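Local coordinates for protein predicted ATPase involved in replication control, Cdc46/Mcm family (Methanopyrus kandleri AV19, PDB 3F8T) that belongs to the MCM family of replicative helicases and probably binds ATP and single-stranded DNA, at residues P29-V32 with L33-V37; E418-K421 with R422-W426; D470-P473 with E474-D477. The protein carries 2 engineered substitutions. All coordinates share one frame; numbering follows the deposited sequence.

Contact 1. Residues P29-V32 with L33-V37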
ATOM      1  N   PRO A  29     -28.442  31.922   8.714  1.00 29.26           N
ATOM      2  CA  PRO A  29     -29.285  32.770   7.865  1.00 29.80           C
ATOM      3  C   PRO A  29     -30.363  31.890   7.265  1.00 30.45           C
ATOM      4  O   PRO A  29     -30.065  30.777   6.815  1.00 30.46           O
ATOM      5  CB  PRO A  29     -28.326  33.240   6.771  1.00 29.67           C
ATOM      6  CG  PRO A  29     -26.972  33.120   7.364  1.00 29.60           C
ATOM      7  CD  PRO A  29     -27.028  31.945   8.293  1.00 29.23           C
ATOM      8  N   THR A  30     -31.605  32.359   7.284  1.00 31.15           N
ATOM      9  CA  THR A  30     -32.721  31.594   6.720  1.00 32.09           C
ATOM     10  C   THR A  30     -32.458  31.094   5.284  1.00 32.11           C
ATOM     11  O   THR A  30     -32.788  29.954   4.953  1.00 32.38           O
ATOM     12  CB  THR A  30     -34.063  32.375   6.806  1.00 32.41           C
ATOM     13  OG1 THR A  30     -34.348  32.658   8.182  1.00 33.62           O
ATOM     14  CG2 THR A  30     -35.202  31.549   6.250  1.00 32.79           C
ATOM     15  N   ARG A  31     -31.856  31.934   4.446  1.00 32.52           N
ATOM     16  CA  ARG A  31     -31.595  31.547   3.052  1.00 33.03           C
ATOM     17  C   ARG A  31     -30.715  30.286   2.915  1.00 31.67           C
ATOM     18  O   ARG A  31     -30.920  29.475   2.003  1.00 31.37           O
ATOM     19  CB  ARG A  31     -31.046  32.720   2.227  1.00 33.29           C
ATOM     20  CG  ARG A  31     -29.731  33.312   2.707  1.00 35.25           C
ATOM     21  CD  ARG A  31     -29.117  34.283   1.664  1.00 36.24           C
ATOM     22  NE  ARG A  31     -28.603  33.585   0.480  1.00 41.99           N
ATOM     23  CZ  ARG A  31     -27.467  32.884   0.450  1.00 44.54           C
ATOM     24  NH1 ARG A  31     -26.706  32.778   1.539  1.00 45.35           N
ATOM     25  NH2 ARG A  31     -27.093  32.278  -0.669  1.00 44.76           N
ATOM     26  N   VAL A  32     -29.750  30.118   3.822  1.00 30.09           N
ATOM     27  CA  VAL A  32     -28.928  28.908   3.848  1.00 29.17           C
ATOM     28  C   VAL A  32     -29.814  27.672   3.871  1.00 28.69           C
ATOM     29  O   VAL A  32     -29.650  26.781   3.026  1.00 28.44           O
ATOM     30  CB  VAL A  32     -27.913  28.893   5.035  1.00 29.30           C
ATOM     31  CG1 VAL A  32     -27.198  27.520   5.159  1.00 28.57           C
ATOM     32  CG2 VAL A  32     -26.895  29.995   4.861  1.00 28.62           C
ATOM     33  N   LEU A  33     -30.759  27.621   4.815  1.00 27.44           N
ATOM     34  CA  LEU A  33     -31.634  26.460   4.948  1.00 27.40           C
ATOM     35  C   LEU A  33     -32.664  26.332   3.823  1.00 26.68           C
ATOM     36  O   LEU A  33     -32.948  25.226   3.368  1.00 26.62           O
ATOM     37  CB  LEU A  33     -32.345  26.429   6.314  1.00 27.62           C
ATOM     38  CG  LEU A  33     -31.636  25.837   7.543  1.00 30.36           C
ATOM     39  CD1 LEU A  33     -32.671  25.490   8.612  1.00 30.06           C
ATOM     40  CD2 LEU A  33     -30.784  24.601   7.205  1.00 30.07           C
ATOM     41  N   ILE A  34     -33.235  27.456   3.393  1.00 25.58           N
ATOM     42  CA  ILE A  34     -34.145  27.443   2.249  1.00 25.51           C
ATOM     43  C   ILE A  34     -33.443  26.891   0.995  1.00 24.47           C
ATOM     44  O   ILE A  34     -33.990  26.049   0.298  1.00 23.89           O
ATOM     45  CB  ILE A  34     -34.739  28.851   1.947  1.00 25.21           C
ATOM     46  CG1 ILE A  34     -35.629  29.317   3.101  1.00 25.99           C
ATOM     47  CG2 ILE A  34     -35.576  28.805   0.668  1.00 25.46           C
ATOM     48  CD1 ILE A  34     -36.077  30.767   2.981  1.00 26.79           C
ATOM     49  N   GLU A  35     -32.237  27.365   0.703  1.00 24.23           N
ATOM     50  CA  GLU A  35     -31.549  26.880  -0.499  1.00 24.99           C
ATOM     51  C   GLU A  35     -31.178  25.396  -0.390  1.00 24.34           C
ATOM     52  O   GLU A  35     -31.243  24.660  -1.386  1.00 23.66           O
ATOM     53  CB  GLU A  35     -30.355  27.763  -0.844  1.00 25.75           C
ATOM     54  CG  GLU A  35     -30.820  29.142  -1.319  1.00 28.91           C
ATOM     55  CD  GLU A  35     -29.690  30.124  -1.546  1.00 36.22           C
ATOM     56  OE1 GLU A  35     -28.591  29.706  -2.004  1.00 37.79           O
ATOM     57  OE2 GLU A  35     -29.906  31.330  -1.270  1.00 38.18           O
ATOM     58  N   ILE A  36     -30.837  24.957   0.823  1.00 23.61           N
ATOM     59  CA  ILE A  36     -30.529  23.536   1.072  1.00 23.72           C
ATOM     60  C   ILE A  36     -31.724  22.617   0.792  1.00 24.16           C
ATOM     61  O   ILE A  36     -31.603  21.618   0.072  1.00 25.47           O
ATOM     62  CB  ILE A  36     -29.990  23.301   2.518  1.00 23.70           C
ATOM     63  CG1 ILE A  36     -28.575  23.896   2.660  1.00 23.68           C
ATOM     64  CG2 ILE A  36     -29.999  21.794   2.851  1.00 22.20           C
ATOM     65  CD1 ILE A  36     -28.005  23.918   4.116  1.00 22.83           C
ATOM     66  N   VAL A  37     -32.875  22.960   1.353  1.00 24.65           N
ATOM     67  CA  VAL A  37     -34.080  22.151   1.223  1.00 26.30           C
ATOM     68  C   VAL A  37     -34.633  22.119  -0.211  1.00 26.44           C
ATOM     69  O   VAL A  37     -35.327  21.176  -0.593  1.00 26.60           O
ATOM     70  CB  VAL A  37     -35.150  22.624   2.246  1.00 26.57           C
ATOM     71  CG1 VAL A  37     -36.479  21.986   1.983  1.00 29.32           C
ATOM     72  CG2 VAL A  37     -34.670  22.296   3.653  1.00 26.71           C
TER

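Contact 2. Residues E418-K421 with R422-W426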
ATOM      1  N   GLU A 418       3.110 -19.203 -25.684  1.00 30.32           N
ATOM      2  CA  GLU A 418       4.544 -19.278 -25.961  1.00 31.22           C
ATOM      3  C   GLU A 418       5.438 -18.901 -24.769  1.00 30.46           C
ATOM      4  O   GLU A 418       6.551 -19.424 -24.641  1.00 29.99           O
ATOM      5  CB  GLU A 418       4.923 -18.478 -27.210  1.00 31.58           C
ATOM      6  CG  GLU A 418       4.370 -19.089 -28.523  1.00 36.15           C
ATOM      7  CD  GLU A 418       4.650 -20.598 -28.662  1.00 41.17           C
ATOM      8  OE1 GLU A 418       5.814 -20.984 -28.937  1.00 44.50           O
ATOM      9  OE2 GLU A 418       3.698 -21.402 -28.502  1.00 43.34           O
ATOM     10  N   ALA A 419       4.949 -18.003 -23.907  1.00 29.92           N
ATOM     11  CA  ALA A 419       5.657 -17.649 -22.672  1.00 29.75           C
ATOM     12  C   ALA A 419       5.648 -18.821 -21.695  1.00 29.92           C
ATOM     13  O   ALA A 419       6.642 -19.079 -21.010  1.00 29.41           O
ATOM     14  CB  ALA A 419       5.024 -16.426 -22.017  1.00 29.43           C
ATOM     15  N   ARG A 420       4.503 -19.497 -21.602  1.00 30.27           N
ATOM     16  CA  ARG A 420       4.384 -20.677 -20.745  1.00 30.53           C
ATOM     17  C   ARG A 420       5.350 -21.759 -21.206  1.00 30.04           C
ATOM     18  O   ARG A 420       6.029 -22.384 -20.383  1.00 29.35           O
ATOM     19  CB  ARG A 420       2.953 -21.210 -20.720  1.00 31.15           C
ATOM     20  CG  ARG A 420       2.811 -22.449 -19.860  1.00 33.37           C
ATOM     21  CD  ARG A 420       1.380 -22.885 -19.715  1.00 38.64           C
ATOM     22  NE  ARG A 420       0.807 -23.446 -20.937  1.00 40.94           N
ATOM     23  CZ  ARG A 420       1.235 -24.546 -21.557  1.00 41.87           C
ATOM     24  NH1 ARG A 420       2.289 -25.219 -21.114  1.00 42.47           N
ATOM     25  NH2 ARG A 420       0.611 -24.962 -22.651  1.00 43.72           N
ATOM     26  N   LYS A 421       5.437 -21.956 -22.519  1.00 29.70           N
ATOM     27  CA  LYS A 421       6.382 -22.935 -23.071  1.00 30.20           C
ATOM     28  C   LYS A 421       7.833 -22.540 -22.795  1.00 29.54           C
ATOM     29  O   LYS A 421       8.654 -23.391 -22.422  1.00 29.22           O
ATOM     30  CB  LYS A 421       6.132 -23.167 -24.564  1.00 30.28           C
ATOM     31  CG  LYS A 421       4.875 -23.980 -24.804  1.00 33.36           C
ATOM     32  CD  LYS A 421       4.535 -24.092 -26.285  1.00 39.26           C
ATOM     33  CE  LYS A 421       3.462 -25.151 -26.502  1.00 41.68           C
ATOM     34  NZ  LYS A 421       2.548 -24.818 -27.639  1.00 44.63           N
ATOM     35  N   ARG A 422       8.130 -21.251 -22.946  1.00 28.69           N
ATOM     36  CA  ARG A 422       9.461 -20.717 -22.679  1.00 28.76           C
ATOM     37  C   ARG A 422       9.855 -20.954 -21.212  1.00 28.27           C
ATOM     38  O   ARG A 422      11.002 -21.306 -20.908  1.00 27.70           O
ATOM     39  CB  ARG A 422       9.513 -19.221 -23.032  1.00 29.01           C
ATOM     40  CG  ARG A 422      10.868 -18.565 -22.806  1.00 30.91           C
ATOM     41  CD  ARG A 422      11.857 -18.843 -23.940  1.00 36.58           C
ATOM     42  NE  ARG A 422      11.882 -17.704 -24.852  1.00 42.13           N
ATOM     43  CZ  ARG A 422      12.929 -17.327 -25.581  1.00 44.35           C
ATOM     44  NH1 ARG A 422      14.074 -18.001 -25.521  1.00 46.07           N
ATOM     45  NH2 ARG A 422      12.828 -16.262 -26.365  1.00 45.63           N
ATOM     46  N   LEU A 423       8.881 -20.782 -20.322  1.00 28.15           N
ATOM     47  CA  LEU A 423       9.098 -20.930 -18.887  1.00 28.15           C
ATOM     48  C   LEU A 423       9.329 -22.398 -18.522  1.00 28.97           C
ATOM     49  O   LEU A 423      10.265 -22.730 -17.790  1.00 28.73           O
ATOM     50  CB  LEU A 423       7.902 -20.373 -18.117  1.00 28.01           C
ATOM     51  CG  LEU A 423       7.860 -20.581 -16.604  1.00 27.20           C
ATOM     52  CD1 LEU A 423       9.023 -19.908 -15.913  1.00 26.19           C
ATOM     53  CD2 LEU A 423       6.543 -20.073 -16.047  1.00 28.25           C
ATOM     54  N   GLU A 424       8.474 -23.269 -19.044  1.00 29.52           N
ATOM     55  CA  GLU A 424       8.596 -24.709 -18.779  1.00 31.08           C
ATOM     56  C   GLU A 424       9.922 -25.280 -19.312  1.00 30.56           C
ATOM     57  O   GLU A 424      10.557 -26.116 -18.648  1.00 30.87           O
ATOM     58  CB  GLU A 424       7.335 -25.464 -19.246  1.00 30.87           C
ATOM     59  CG  GLU A 424       6.128 -25.046 -18.374  1.00 32.76           C
ATOM     60  CD  GLU A 424       4.811 -25.766 -18.650  1.00 34.03           C
ATOM     61  OE1 GLU A 424       4.450 -25.972 -19.836  1.00 37.91           O
ATOM     62  OE2 GLU A 424       4.109 -26.078 -17.650  1.00 37.22           O
ATOM     63  N   HIS A 425      10.352 -24.777 -20.468  1.00 30.25           N
ATOM     64  CA  HIS A 425      11.617 -25.165 -21.101  1.00 30.62           C
ATOM     65  C   HIS A 425      12.833 -24.773 -20.265  1.00 29.75           C
ATOM     66  O   HIS A 425      13.725 -25.592 -20.038  1.00 28.81           O
ATOM     67  CB  HIS A 425      11.736 -24.541 -22.499  1.00 31.27           C
ATOM     68  CG  HIS A 425      13.021 -24.864 -23.203  1.00 35.05           C
ATOM     69  ND1 HIS A 425      13.325 -26.130 -23.658  1.00 37.62           N
ATOM     70  CD2 HIS A 425      14.077 -24.082 -23.536  1.00 36.10           C
ATOM     71  CE1 HIS A 425      14.507 -26.115 -24.246  1.00 37.84           C
ATOM     72  NE2 HIS A 425      14.988 -24.884 -24.180  1.00 39.19           N
ATOM     73  N   TRP A 426      12.882 -23.508 -19.837  1.00 28.36           N
ATOM     74  CA  TRP A 426      13.919 -23.062 -18.906  1.00 27.88           C
ATOM     75  C   TRP A 426      13.978 -23.994 -17.693  1.00 27.83           C
ATOM     76  O   TRP A 426      15.041 -24.478 -17.325  1.00 27.57           O
ATOM     77  CB  TRP A 426      13.654 -21.627 -18.441  1.00 27.12           C
ATOM     78  CG  TRP A 426      14.613 -21.175 -17.379  1.00 26.39           C
ATOM     79  CD1 TRP A 426      15.851 -20.644 -17.571  1.00 27.17           C
ATOM     80  CD2 TRP A 426      14.427 -21.254 -15.962  1.00 25.94           C
ATOM     81  NE1 TRP A 426      16.438 -20.361 -16.364  1.00 25.33           N
ATOM     82  CE2 TRP A 426      15.590 -20.733 -15.359  1.00 24.92           C
ATOM     83  CE3 TRP A 426      13.386 -21.709 -15.142  1.00 25.76           C
ATOM     84  CZ2 TRP A 426      15.746 -20.651 -13.975  1.00 25.83           C
ATOM     85  CZ3 TRP A 426      13.545 -21.625 -13.751  1.00 26.44           C
ATOM     86  CH2 TRP A 426      14.712 -21.105 -13.191  1.00 25.88           C
TER

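Contact 3. Residues D470-P473 with E474-D477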
ATOM      1  N   ASP A 470      -0.034  -9.117 -21.017  1.00 25.12           N
ATOM      2  CA  ASP A 470       0.466 -10.358 -21.586  1.00 25.62           C
ATOM      3  C   ASP A 470       1.939 -10.570 -21.238  1.00 25.09           C
ATOM      4  O   ASP A 470       2.805  -9.780 -21.623  1.00 24.99           O
ATOM      5  CB  ASP A 470       0.255 -10.364 -23.100  1.00 26.14           C
ATOM      6  CG  ASP A 470      -1.212 -10.261 -23.481  1.00 28.13           C
ATOM      7  OD1 ASP A 470      -2.064 -10.836 -22.781  1.00 29.87           O
ATOM      8  OD2 ASP A 470      -1.513  -9.577 -24.474  1.00 32.35           O
ATOM      9  N   VAL A 471       2.219 -11.626 -20.481  1.00 25.02           N
ATOM     10  CA  VAL A 471       3.609 -12.026 -20.242  1.00 24.39           C
ATOM     11  C   VAL A 471       4.114 -12.772 -21.476  1.00 24.97           C
ATOM     12  O   VAL A 471       3.526 -13.779 -21.874  1.00 25.03           O
ATOM     13  CB  VAL A 471       3.745 -12.912 -18.991  1.00 24.71           C
ATOM     14  CG1 VAL A 471       5.214 -13.158 -18.676  1.00 24.19           C
ATOM     15  CG2 VAL A 471       3.017 -12.273 -17.807  1.00 24.18           C
ATOM     16  N   GLU A 472       5.202 -12.279 -22.067  1.00 25.10           N
ATOM     17  CA  GLU A 472       5.736 -12.809 -23.333  1.00 26.37           C
ATOM     18  C   GLU A 472       7.060 -13.538 -23.101  1.00 26.06           C
ATOM     19  O   GLU A 472       7.665 -13.376 -22.036  1.00 25.06           O
ATOM     20  CB  GLU A 472       5.952 -11.660 -24.326  1.00 26.45           C
ATOM     21  CG  GLU A 472       4.748 -10.738 -24.497  1.00 31.23           C
ATOM     22  CD  GLU A 472       3.827 -11.161 -25.626  1.00 36.01           C
ATOM     23  OE1 GLU A 472       3.952 -12.312 -26.102  1.00 37.98           O
ATOM     24  OE2 GLU A 472       2.976 -10.332 -26.040  1.00 38.82           O
ATOM     25  N   PRO A 473       7.521 -14.352 -24.085  1.00 26.81           N
ATOM     26  CA  PRO A 473       8.823 -15.038 -23.922  1.00 27.21           C
ATOM     27  C   PRO A 473       9.989 -14.118 -23.529  1.00 27.46           C
ATOM     28  O   PRO A 473      10.875 -14.509 -22.738  1.00 27.28           O
ATOM     29  CB  PRO A 473       9.058 -15.667 -25.307  1.00 27.40           C
ATOM     30  CG  PRO A 473       7.677 -15.979 -25.789  1.00 27.41           C
ATOM     31  CD  PRO A 473       6.879 -14.738 -25.361  1.00 27.20           C
ATOM     32  N   GLU A 474       9.979 -12.906 -24.065  1.00 27.20           N
ATOM     33  CA  GLU A 474      10.984 -11.906 -23.742  1.00 27.16           C
ATOM     34  C   GLU A 474      11.016 -11.558 -22.236  1.00 25.35           C
ATOM     35  O   GLU A 474      12.105 -11.336 -21.673  1.00 24.94           O
ATOM     36  CB  GLU A 474      10.739 -10.659 -24.582  1.00 28.08           C
ATOM     37  CG  GLU A 474      11.111 -10.823 -26.076  1.00 33.34           C
ATOM     38  CD  GLU A 474      10.271 -11.860 -26.833  1.00 39.13           C
ATOM     39  OE1 GLU A 474       9.050 -12.006 -26.546  1.00 38.74           O
ATOM     40  OE2 GLU A 474      10.856 -12.532 -27.728  1.00 41.50           O
ATOM     41  N   ASP A 475       9.840 -11.519 -21.599  1.00 23.93           N
ATOM     42  CA  ASP A 475       9.728 -11.274 -20.148  1.00 22.28           C
ATOM     43  C   ASP A 475      10.273 -12.463 -19.355  1.00 21.78           C
ATOM     44  O   ASP A 475      10.862 -12.285 -18.288  1.00 20.74           O
ATOM     45  CB  ASP A 475       8.275 -11.018 -19.710  1.00 22.26           C
ATOM     46  CG  ASP A 475       7.606  -9.869 -20.472  1.00 22.21           C
ATOM     47  OD1 ASP A 475       8.245  -8.814 -20.675  1.00 22.17           O
ATOM     48  OD2 ASP A 475       6.427 -10.019 -20.868  1.00 21.68           O
ATOM     49  N   VAL A 476      10.020 -13.670 -19.861  1.00 20.77           N
ATOM     50  CA  VAL A 476      10.495 -14.893 -19.226  1.00 20.41           C
ATOM     51  C   VAL A 476      12.015 -14.934 -19.271  1.00 20.31           C
ATOM     52  O   VAL A 476      12.653 -15.273 -18.280  1.00 19.55           O
ATOM     53  CB  VAL A 476       9.880 -16.165 -19.857  1.00 20.47           C
ATOM     54  CG1 VAL A 476      10.547 -17.414 -19.260  1.00 19.99           C
ATOM     55  CG2 VAL A 476       8.363 -16.206 -19.578  1.00 20.84           C
ATOM     56  N   ASP A 477      12.578 -14.542 -20.409  1.00 20.79           N
ATOM     57  CA  ASP A 477      14.016 -14.553 -20.622  1.00 22.13           C
ATOM     58  C   ASP A 477      14.743 -13.626 -19.651  1.00 22.12           C
ATOM     59  O   ASP A 477      15.801 -13.976 -19.107  1.00 22.28           O
ATOM     60  CB  ASP A 477      14.340 -14.165 -22.071  1.00 22.89           C
ATOM     61  CG  ASP A 477      14.067 -15.296 -23.053  1.00 25.28           C
ATOM     62  OD1 ASP A 477      13.723 -16.417 -22.619  1.00 28.64           O
ATOM     63  OD2 ASP A 477      14.212 -15.059 -24.265  1.00 30.04           O
TER

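Contact 1. Residues P29-V32 with L33-V37
Helix 30-37 of the Mcm-like N-terminal domain carries on its outer side a salt bridge one turn long, between Arg31 and Glu35. NH2 of Arg31 lies 3.0 Å from OE2 of Glu35, and the two side chains meet obliquely, with the guanidinium and carboxylate planes turned 77° apart. Arg31 reaches its partner by an unusual path: CG is wedged between the backbone N and the carbonyl carbon (chi1 60°), and the chain then bends at chi3, bringing the guanidinium round to the Glu35 side. Glu35, extended beyond CG, also lays its CG 3.3 Å from O of Arg31, the same carbonyl that accepts the Glu35 N-H at 2.8 Å.

On another side of the helix, CG2 of Thr30 presses against CD1 of Ile34 at 3.5 Å, tight for two methyl carbons. Val32 and Ile36 run side by side and point the same way, CG1 of Val32 being 3.8 Å from CD1 of Ile36. This apolar pair faces inward: Val32 meets Leu66 of helix 64-72, while Ile36 packs on Ile70 of that helix and on Leu81 of helix 74-88. Backbone bonds from Ile34 N to Thr30 O and from Ile36 N to Val32 O follow the same spacing. With Arg31 and Glu35 paired on the outer side, Val32 and Ile36 turned to the neighbouring helices and Thr30 and Ile34 on a flank, the pattern is that of an amphipathic helix in a helical bundle.

Contact 2. Residues E418-K421 with R422-W426
The guanidinium of Arg420 receives Glu424 at its edge, with CD of Glu424 lying in the guanidinium plane and OE1 of Glu424 near the same plane. The carboxylate itself is turned steeply, its plane 76° from that of the guanidinium, so the pair meets through a single short contact, 2.6 Å from NH1 of Arg420 to OE1 of Glu424. This is an i to i+4 salt bridge on the exposed side of helix 417-439, in the AAA-lid domain. CG of Arg420 stands anti to the backbone N (chi1 179°), and a bend at chi3 directs NH1 at Glu424.

Glu417 is shared by two basic side chains, forming salt bridges with NH2 of Arg420 and NZ of Lys421; Arg420 thus bridges an acidic residue one turn before it and another one turn after it. Lys421 NZ has a further, long salt bridge of 3.7 Å to OE2 of Glu418, so that the two basic side chains lie between acidic ones along the helix.

Arg422 turns away from this group, its chain bending at chi2 and chi3 to pair with Asp477 of helix 473-489, while on the inward side Leu423 packs on Leu452 and Val455 of helix 449-465.

Underneath, the main-chain ladder is regular, from Arg422 N to Glu418 O through to His425 N to Lys421 O. At the salt bridge, CG of Glu424 lies 3.3 Å from O of Arg420, the carbonyl that accepts the Glu424 N-H at 2.9 Å.

Contact 3. Residues D470-P473 with E474-D477
OD2 of Asp475 takes the backbone N-H of Glu472 at 2.8 Å in an almost straight bond, 175° at the hydrogen. The donor arrives on the anti side of the carboxylate oxygen and 31° out of its plane. Asp475 reaches back to this amide because its CG stands anti to its own carbonyl carbon (chi1 -55°), beside the backbone N. Its CB meanwhile lies 3.9 Å from CG1 of Val471, and the two side chains cross at a slant.

O of Glu472 accepts the N-H of Val476 at 3.2 Å and, weakly, that of Asp475. Glu472 is the N-cap residue, and Asp475, three places on, binds the N-cap amide as the acidic partner does in a capping box; the side chain of Glu472 does not complete the reciprocal half, since it bends away at chi2. Pro473 opens helix 473-489 as its first residue, where its lack of an N-H costs no helical bond, and its O accepts the N-H of Asp477 at 2.9 Å.

Further out, Arg466 forms a salt bridge with OD2 of Asp475, so that this oxygen of the buried Asp475 is gripped by both a main-chain and a charged donor. With an alanine at Asp475, the Glu472 amide is likely to lose its side-chain acceptor and Arg466 its carboxylate partner, leaving the first turn less firmly held. Val471, on the short strand 470-471, is held by backbone bonds to Glu414 and Thr416, and its side chain lies against Ala459 and Lys460 of helix 449-465.

From the N terminus, contact 1 comes first, within helix 30-37 of the N-terminal domain. Contacts 2 and 3 follow far along the chain in the AAA-lid domain, on the opposite side of the chain's centre, with the centre of contact 1 about 68 Å and 62 Å from theirs. Each contact joins consecutive residues and closes no long loop; none nests in or crosses another. Contacts 2 and 3 touch, their centres about 9 Å apart: beside the Arg422-Asp477 salt bridge, CB of Ala419 packs on O of Val471 and O of Ala419 on CG2 of Val476. Helix 417-439 is thereby tied to strand 470-471 and the start of helix 473-489.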